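Local coordinates for protein receptor-type adenylate cyclase GRESAG 4.1 (Trypanosoma brucei, PDB 1FX2) that catalyses, through this cytoplasmic class III cyclase domain, the magnesium-dependent conversion of ATP to 3',5'-cyclic AMP and diphosphate, and could act as a receptor for an unknown ligand, at residues V13-D19 with V134-T140; A29-M34 with T92-S98; S126-N130 with V219-F224. The contacts are given in a common frame with arbitrary orientation. Residues are numbered along the deposited sequence.

Interaction 1: V13-D19 with V134-T140. With SO4 (sulfate ion), chain B.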
# COMPACT_ATOMS: atom_id res chain seq x y z
N VAL A 13 -16.14 0.15 -10.40
CA VAL A 13 -15.67 0.86 -11.58
C VAL A 13 -14.20 1.19 -11.32
O VAL A 13 -13.83 1.59 -10.26
CB VAL A 13 -16.42 2.18 -11.78
CG1 VAL A 13 -15.91 2.83 -13.04
CG2 VAL A 13 -17.98 1.91 -11.95
N THR A 14 -13.39 1.00 -12.35
CA THR A 14 -11.96 1.41 -12.26
C THR A 14 -11.85 2.75 -12.98
O THR A 14 -12.34 2.86 -14.13
CB THR A 14 -11.02 0.43 -12.82
OG1 THR A 14 -11.13 -0.78 -12.05
CG2 THR A 14 -9.59 0.88 -12.68
N LEU A 15 -11.42 3.80 -12.25
CA LEU A 15 -11.24 5.14 -12.86
C LEU A 15 -9.78 5.47 -12.97
O LEU A 15 -8.99 5.17 -12.09
CB LEU A 15 -11.91 6.23 -12.05
CG LEU A 15 -13.43 6.01 -11.93
CD1 LEU A 15 -14.03 6.99 -10.90
CD2 LEU A 15 -14.09 6.15 -13.33
N ILE A 16 -9.46 6.09 -14.11
CA ILE A 16 -8.07 6.54 -14.39
C ILE A 16 -8.18 8.03 -14.65
O ILE A 16 -9.01 8.51 -15.42
CB ILE A 16 -7.60 5.98 -15.69
CG1 ILE A 16 -7.71 4.43 -15.74
CG2 ILE A 16 -6.12 6.33 -15.87
CD1 ILE A 16 -7.42 3.90 -17.16
N PHE A 17 -7.36 8.82 -13.95
CA PHE A 17 -7.22 10.25 -14.22
C PHE A 17 -5.81 10.49 -14.66
O PHE A 17 -4.86 9.86 -14.20
CB PHE A 17 -7.47 11.12 -12.92
CG PHE A 17 -8.91 11.25 -12.60
CD1 PHE A 17 -9.58 10.24 -11.92
CD2 PHE A 17 -9.61 12.36 -13.01
CE1 PHE A 17 -10.97 10.32 -11.64
CE2 PHE A 17 -11.02 12.44 -12.71
CZ PHE A 17 -11.68 11.40 -12.02
N THR A 18 -5.66 11.40 -15.64
CA THR A 18 -4.34 11.74 -16.18
C THR A 18 -4.23 13.24 -16.28
O THR A 18 -5.21 13.98 -16.50
CB THR A 18 -4.08 11.15 -17.58
OG1 THR A 18 -4.82 11.88 -18.56
CG2 THR A 18 -4.43 9.62 -17.67
N ASP A 19 -2.96 13.70 -16.22
CA ASP A 19 -2.65 15.13 -16.46
C ASP A 19 -1.27 15.26 -16.95
O ASP A 19 -0.34 14.45 -16.59
CB ASP A 19 -2.66 16.03 -15.17
CG ASP A 19 -4.02 16.52 -14.81
OD1 ASP A 19 -4.74 15.88 -13.98
OD2 ASP A 19 -4.42 17.57 -15.30
N VAL A 134 3.30 12.56 -18.16
CA VAL A 134 1.87 12.49 -17.77
C VAL A 134 1.84 11.72 -16.45
O VAL A 134 2.48 10.68 -16.28
CB VAL A 134 1.17 11.64 -18.81
CG1 VAL A 134 -0.32 11.44 -18.42
CG2 VAL A 134 1.18 12.38 -20.16
N ARG A 135 1.15 12.36 -15.47
CA ARG A 135 0.88 11.67 -14.18
C ARG A 135 -0.44 10.96 -14.28
O ARG A 135 -1.37 11.41 -14.96
CB ARG A 135 0.85 12.68 -13.01
CG ARG A 135 -0.11 13.80 -13.18
CD ARG A 135 -0.23 14.56 -11.77
NE ARG A 135 -1.14 15.67 -11.88
CZ ARG A 135 -0.73 16.87 -12.20
NH1 ARG A 135 0.59 17.11 -12.43
NH2 ARG A 135 -1.62 17.88 -12.31
N VAL A 136 -0.52 9.78 -13.63
CA VAL A 136 -1.73 8.96 -13.72
C VAL A 136 -2.08 8.40 -12.35
O VAL A 136 -1.16 7.95 -11.60
CB VAL A 136 -1.43 7.74 -14.66
CG1 VAL A 136 -2.69 6.87 -14.87
CG2 VAL A 136 -0.95 8.24 -16.07
N GLY A 137 -3.39 8.41 -12.07
CA GLY A 137 -3.85 7.75 -10.81
C GLY A 137 -4.97 6.77 -11.19
O GLY A 137 -5.84 7.10 -12.05
N ILE A 138 -5.02 5.66 -10.47
CA ILE A 138 -6.00 4.62 -10.74
C ILE A 138 -6.62 4.14 -9.44
O ILE A 138 -5.88 3.96 -8.44
CB ILE A 138 -5.35 3.36 -11.40
CG1 ILE A 138 -4.61 3.75 -12.69
CG2 ILE A 138 -6.46 2.30 -11.74
CD1 ILE A 138 -3.84 2.58 -13.27
N HIS A 139 -7.96 4.10 -9.40
CA HIS A 139 -8.59 3.54 -8.17
C HIS A 139 -9.79 2.75 -8.66
O HIS A 139 -10.36 3.01 -9.71
CB HIS A 139 -9.05 4.72 -7.25
CG HIS A 139 -9.87 4.29 -6.08
ND1 HIS A 139 -9.46 3.34 -5.15
CD2 HIS A 139 -11.12 4.68 -5.73
CE1 HIS A 139 -10.44 3.18 -4.27
NE2 HIS A 139 -11.45 3.98 -4.58
N THR A 140 -10.24 1.80 -7.83
CA THR A 140 -11.40 0.94 -8.19
C THR A 140 -12.36 0.97 -7.03
O THR A 140 -11.92 0.85 -5.89
CB THR A 140 -10.97 -0.50 -8.37
OG1 THR A 140 -10.04 -0.55 -9.47
CG2 THR A 140 -12.22 -1.38 -8.67
S SO4 B . 0.96 20.81 -12.03
O1 SO4 B . 1.53 22.11 -12.30
O2 SO4 B . -0.41 20.66 -12.53
O3 SO4 B . 1.82 19.78 -12.56
O4 SO4 B . 0.94 20.64 -10.55
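At one end of this strand pair a predicted Mg(2+) ligand lies beside an arginine bonded to a sulfate. The guanidinium of Arg135 has Asp19 CB over one face, and the two opposite charges lie near each other. Arg135 NH1 donates at 2.9 Å to O3 of the sulfate, which is probably from the crystallisation liquor and is also bound by Ser22 and Arg228; Glu232 and Glu168 supply the salt bridges of Arg135, and Asp19 OD2 is hydrogen-bonded to Ser63. The strands run antiparallel, 167° between directions and 4.7 Å apart at closest approach. Three hydrogen-bonded pairs join the backbones, Leu15 with His139, Phe17 with Gly137 and Asp19 with Arg135, each bonded both ways; the shortest bond is Arg135 N to Asp19 O, 2.8 Å. These are neighbouring central strands of the mixed sheet of the class III cyclase catalytic domain, and strand 63-68 flanks 13-19 on its other edge. Asp19 lies close to Asp62, the second predicted Mg(2+) ligand, consistent with the two-aspartate metal site of this family. On the face bearing Thr14, Ile16 and Thr18, Ile16 CG2 packs on Val136 CG1 at 3.6 Å, while Thr14 OG1 and Thr140 OG1 share a 2.8 Å hydrogen bond. On the other face Gly137 has no side chain, and the ring of Phe17 leads away to meet Phe234 edge-to-face.

Interaction 2: A29-M34 with T92-S98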
# COMPACT_ATOMS: atom_id res chain seq x y z
N ALA A 29 6.09 28.68 -21.77
CA ALA A 29 7.37 28.62 -22.45
C ALA A 29 7.33 28.21 -23.89
O ALA A 29 8.13 28.70 -24.70
CB ALA A 29 8.30 27.61 -21.70
N HIS A 30 6.34 27.40 -24.28
CA HIS A 30 6.29 26.81 -25.61
C HIS A 30 4.91 26.92 -26.22
O HIS A 30 4.29 25.96 -26.66
CB HIS A 30 6.63 25.33 -25.49
CG HIS A 30 7.94 25.08 -24.79
ND1 HIS A 30 9.14 25.61 -25.22
CD2 HIS A 30 8.21 24.40 -23.65
CE1 HIS A 30 10.09 25.28 -24.36
NE2 HIS A 30 9.56 24.54 -23.40
N PRO A 31 4.43 28.16 -26.37
CA PRO A 31 3.07 28.32 -26.94
C PRO A 31 2.92 27.89 -28.41
O PRO A 31 1.82 27.54 -28.84
CB PRO A 31 2.81 29.85 -26.82
CG PRO A 31 4.21 30.38 -26.96
CD PRO A 31 5.04 29.48 -26.05
N ASP A 32 4.01 27.81 -29.15
CA ASP A 32 3.98 27.38 -30.52
C ASP A 32 4.20 25.85 -30.67
O ASP A 32 4.00 25.28 -31.72
CB ASP A 32 5.08 28.11 -31.29
CG ASP A 32 4.73 29.58 -31.54
OD1 ASP A 32 3.55 29.99 -31.42
OD2 ASP A 32 5.66 30.33 -31.89
N LEU A 33 4.47 25.17 -29.58
CA LEU A 33 4.67 23.69 -29.64
C LEU A 33 3.53 22.99 -28.93
O LEU A 33 3.17 21.90 -29.32
CB LEU A 33 5.98 23.24 -28.91
CG LEU A 33 7.32 23.85 -29.28
CD1 LEU A 33 8.39 23.31 -28.27
CD2 LEU A 33 7.58 23.41 -30.71
N MET A 34 2.95 23.60 -27.89
CA MET A 34 1.97 22.86 -27.09
C MET A 34 0.68 22.45 -27.85
O MET A 34 0.15 21.37 -27.62
CB MET A 34 1.71 23.60 -25.74
CG MET A 34 2.83 23.51 -24.75
SD MET A 34 3.23 21.79 -24.26
CE MET A 34 1.91 21.50 -23.07
N THR A 92 10.93 17.68 -30.98
CA THR A 92 11.58 18.75 -30.26
C THR A 92 12.22 18.19 -29.00
O THR A 92 11.68 17.24 -28.42
CB THR A 92 10.55 19.89 -29.85
OG1 THR A 92 11.28 20.92 -29.19
CG2 THR A 92 9.48 19.35 -28.85
N ASN A 93 13.29 18.84 -28.51
CA ASN A 93 13.87 18.48 -27.19
C ASN A 93 13.49 19.57 -26.23
O ASN A 93 13.86 19.49 -25.05
CB ASN A 93 15.41 18.43 -27.20
CG ASN A 93 15.96 17.34 -28.08
OD1 ASN A 93 15.48 16.21 -28.07
ND2 ASN A 93 16.94 17.70 -28.89
N ALA A 94 12.67 20.54 -26.67
CA ALA A 94 12.40 21.68 -25.79
C ALA A 94 11.60 21.34 -24.51
O ALA A 94 11.78 21.96 -23.47
CB ALA A 94 11.65 22.77 -26.52
N LEU A 95 10.69 20.43 -24.64
CA LEU A 95 9.90 20.02 -23.49
C LEU A 95 10.76 19.26 -22.44
O LEU A 95 10.70 19.57 -21.23
CB LEU A 95 8.82 19.18 -24.15
CG LEU A 95 7.69 20.05 -24.71
CD1 LEU A 95 7.07 19.42 -25.93
CD2 LEU A 95 6.66 20.36 -23.69
N ASP A 96 11.67 18.39 -22.92
CA ASP A 96 12.61 17.70 -22.03
C ASP A 96 13.57 18.70 -21.38
O ASP A 96 13.85 18.62 -20.18
CB ASP A 96 13.35 16.64 -22.81
CG ASP A 96 12.46 15.48 -23.16
OD1 ASP A 96 11.85 15.45 -24.25
OD2 ASP A 96 12.27 14.63 -22.24
N ASP A 97 14.04 19.67 -22.17
CA ASP A 97 14.91 20.70 -21.55
C ASP A 97 14.18 21.45 -20.48
O ASP A 97 14.74 21.70 -19.41
CB ASP A 97 15.35 21.71 -22.65
CG ASP A 97 16.37 21.13 -23.62
OD1 ASP A 97 16.91 20.05 -23.40
OD2 ASP A 97 16.58 21.77 -24.66
N SER A 98 12.89 21.80 -20.70
CA SER A 98 12.13 22.50 -19.65
C SER A 98 11.96 21.64 -18.38
O SER A 98 12.23 22.14 -17.29
CB SER A 98 10.71 22.86 -20.11
OG SER A 98 10.85 23.96 -21.07
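Residues 92-98 lead into helix 94-109, and Thr92 caps its start: Thr92 OG1 accepts from Ala94 N at 2.9 Å. The same threonine is touched from across the contact by Leu33, whose CD1 lies 3.9 Å from Thr92 OG1. Ala94, in the first turn, turns its methyl toward the facing loop, where Leu33 CD1 packs on Ala94 CB at 3.7 Å and the imidazole of His30 approaches the same methyl, His30 CE1 to Ala94 CB 3.7 Å. Leu95 sets off sideways, but its end swings back to the loop: Leu95 CD2 meets Met34 SD at 3.8 Å and lies 4.3 Å from His30 CD2. Leu26 of helix 23-29 and Leu132 also touch both Met34 and Leu95, extending this apolar patch. One turn on from Ala94, Ser98 provides the hydrogen bond of the contact, its OG 2.7 Å from His30 NE2, near the plane of the ring. His30 is where the chain leaves helix 23-29, and His30 O accepts from both Leu33 N and Met34 N at 3.0 Å, so the short connection before helix 34-51 is compact. The contact thereby joins the corner between helices 23-29 and 34-51 to the start of helix 94-109. The imidazole-hydroxyl bond, in which either partner could be the donor, orients the ring edge of His30 toward Ser98, while Leu33, Met34, Ala94 and Leu95 beside it contribute apolar packing.

Interaction 3: S126-N130 with V219-F224. With DTT (2,3-dihydroxy-1,4-dithiobutane), chain C.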
# COMPACT_ATOMS: atom_id res chain seq x y z
N SER A 126 17.54 9.33 -22.57
CA SER A 126 16.62 9.01 -23.67
C SER A 126 15.98 7.64 -23.58
O SER A 126 14.90 7.45 -24.14
CB SER A 126 17.34 9.18 -25.01
OG SER A 126 18.42 8.28 -25.16
N ARG A 127 16.57 6.69 -22.85
CA ARG A 127 15.94 5.38 -22.75
C ARG A 127 14.86 5.40 -21.75
O ARG A 127 14.06 4.47 -21.69
CB ARG A 127 16.94 4.31 -22.23
CG ARG A 127 18.01 3.97 -23.20
CD ARG A 127 19.08 3.08 -22.41
NE ARG A 127 20.34 3.17 -23.10
CZ ARG A 127 21.52 3.48 -22.58
NH1 ARG A 127 21.73 3.74 -21.27
NH2 ARG A 127 22.50 3.62 -23.43
N LEU A 128 14.78 6.51 -20.95
CA LEU A 128 13.83 6.56 -19.83
C LEU A 128 12.81 7.69 -19.94
O LEU A 128 11.74 7.54 -19.32
CB LEU A 128 14.59 6.80 -18.48
CG LEU A 128 15.55 5.64 -18.19
CD1 LEU A 128 16.41 6.02 -16.96
CD2 LEU A 128 14.76 4.38 -17.86
N TRP A 129 13.13 8.77 -20.65
CA TRP A 129 12.30 9.98 -20.63
C TRP A 129 12.33 10.63 -21.96
O TRP A 129 13.36 10.67 -22.66
CB TRP A 129 12.87 11.00 -19.56
CG TRP A 129 12.78 10.51 -18.12
CD1 TRP A 129 13.80 9.95 -17.39
CD2 TRP A 129 11.63 10.54 -17.28
NE1 TRP A 129 13.29 9.56 -16.17
CE2 TRP A 129 11.97 9.96 -16.06
CE3 TRP A 129 10.34 11.05 -17.46
CZ2 TRP A 129 11.07 9.92 -14.96
CZ3 TRP A 129 9.44 10.99 -16.38
CH2 TRP A 129 9.82 10.46 -15.16
N ASN A 130 11.16 11.15 -22.34
CA ASN A 130 11.02 11.83 -23.64
C ASN A 130 9.64 12.47 -23.74
O ASN A 130 8.61 11.77 -23.68
CB ASN A 130 11.09 10.75 -24.79
CG ASN A 130 10.93 11.33 -26.21
OD1 ASN A 130 11.37 12.43 -26.53
ND2 ASN A 130 10.22 10.55 -27.07
N VAL A 219 7.82 2.09 -17.59
CA VAL A 219 9.16 2.22 -18.22
C VAL A 219 10.16 1.67 -17.21
O VAL A 219 10.39 2.14 -16.07
CB VAL A 219 9.40 3.62 -18.50
CG1 VAL A 219 10.82 3.82 -19.03
CG2 VAL A 219 8.40 4.06 -19.51
N PRO A 220 10.87 0.63 -17.60
CA PRO A 220 11.81 0.06 -16.65
C PRO A 220 12.98 1.02 -16.17
O PRO A 220 13.51 1.74 -16.97
CB PRO A 220 12.37 -1.17 -17.43
CG PRO A 220 11.37 -1.36 -18.59
CD PRO A 220 10.90 -0.01 -18.94
N SER A 221 13.30 1.02 -14.88
CA SER A 221 14.32 1.84 -14.22
C SER A 221 14.02 3.36 -14.06
O SER A 221 14.86 4.14 -13.69
CB SER A 221 15.67 1.76 -14.89
OG SER A 221 15.92 0.38 -15.11
N ARG A 222 12.79 3.73 -14.40
CA ARG A 222 12.43 5.09 -14.19
C ARG A 222 12.18 5.28 -12.69
O ARG A 222 11.38 4.50 -12.07
CB ARG A 222 11.13 5.31 -15.00
CG ARG A 222 10.69 6.70 -15.03
CD ARG A 222 9.36 6.83 -15.87
NE ARG A 222 9.60 7.12 -17.30
CZ ARG A 222 8.60 7.35 -18.12
NH1 ARG A 222 7.34 7.32 -17.71
NH2 ARG A 222 8.86 7.73 -19.40
N ASN A 223 12.79 6.30 -12.10
CA ASN A 223 12.64 6.67 -10.70
C ASN A 223 12.13 8.09 -10.52
O ASN A 223 12.16 8.91 -11.49
CB ASN A 223 13.99 6.45 -9.98
CG ASN A 223 14.29 4.97 -9.86
OD1 ASN A 223 13.42 4.17 -9.41
ND2 ASN A 223 15.42 4.56 -10.37
N PHE A 224 11.60 8.38 -9.32
CA PHE A 224 10.91 9.60 -9.09
C PHE A 224 11.28 10.21 -7.75
O PHE A 224 11.77 9.58 -6.84
CB PHE A 224 9.36 9.27 -9.01
CG PHE A 224 8.85 8.52 -10.17
CD1 PHE A 224 8.54 9.19 -11.35
CD2 PHE A 224 8.78 7.11 -10.16
CE1 PHE A 224 8.16 8.48 -12.50
CE2 PHE A 224 8.41 6.45 -11.28
CZ PHE A 224 8.09 7.14 -12.46
S1 DTT C . 4.68 10.32 -19.28
C1 DTT C . 4.91 9.66 -20.90
C2 DTT C . 6.30 9.29 -20.66
O2 DTT C . 6.74 10.93 -22.06
C3 DTT C . 7.24 10.33 -20.95
O3 DTT C . 6.47 8.25 -20.83
C4 DTT C . 8.57 9.99 -21.21
S4 DTT C . 9.06 11.47 -20.47
O HOH W 1 14.20 8.64 -13.38
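Arg222 supplies the direct hydrogen bonds between the segments. Its NE and NH2 both donate to the one carbonyl Leu128 O, NE at 3.0 Å and NH2 at 2.9 Å. Arg222 NH2 also donates to DTT O3 at 2.8 Å; Arg222 NH1 donates to Gly174 O and Gln82 OE1, and weakly to DTT O3 at 3.4 Å. The guanidinium lies flat on Trp129: Arg222 CZ sits 4.2 Å from the centroid of the six-membered ring, a cation-pi stack, with Arg222 CD adding a CH-pi contact. Trp129 NE1 and Asn223 N each donate to one water, at 3.1 and 3.0 Å. A type II turn, Val219 to Arg222, shapes the approaching loop, and Leu128 CD2 reaches Pro220 O at 3.1 Å. Asn130 ND2 is hydrogen-bonded to Leu86 O. DTT, probably from the crystallisation liquor, occupies a pocket whose walls include Trp129, Asn130 and Arg222. With backbone acceptors, Gln82 and an indole face around it, the Arg222 cation is held at the pocket wall without a carboxylate in this contact.

How the interactions relate
The centre of interaction 1 lies about 6 Å from the centre of the chain, in the middle of the mixed sheet; the centres of interaction 2 and interaction 3 lie about 20 and 15 Å from it. From the centre of interaction 1 it is about 25 Å to that of interaction 2. The segments of interaction 2 fall between those of interaction 1 in sequence; the segments of interactions 1 and 3 alternate. Interactions 2 and 3 touch, Asp96 OD2 lying 3.4 Å from Asn130 CA. Residues 126-130 run, after three residues, into strand 134-141, so the DTT pocket, which includes Val134, abuts the end of the central strand pair where Asp19, the predicted metal ligand, also lies.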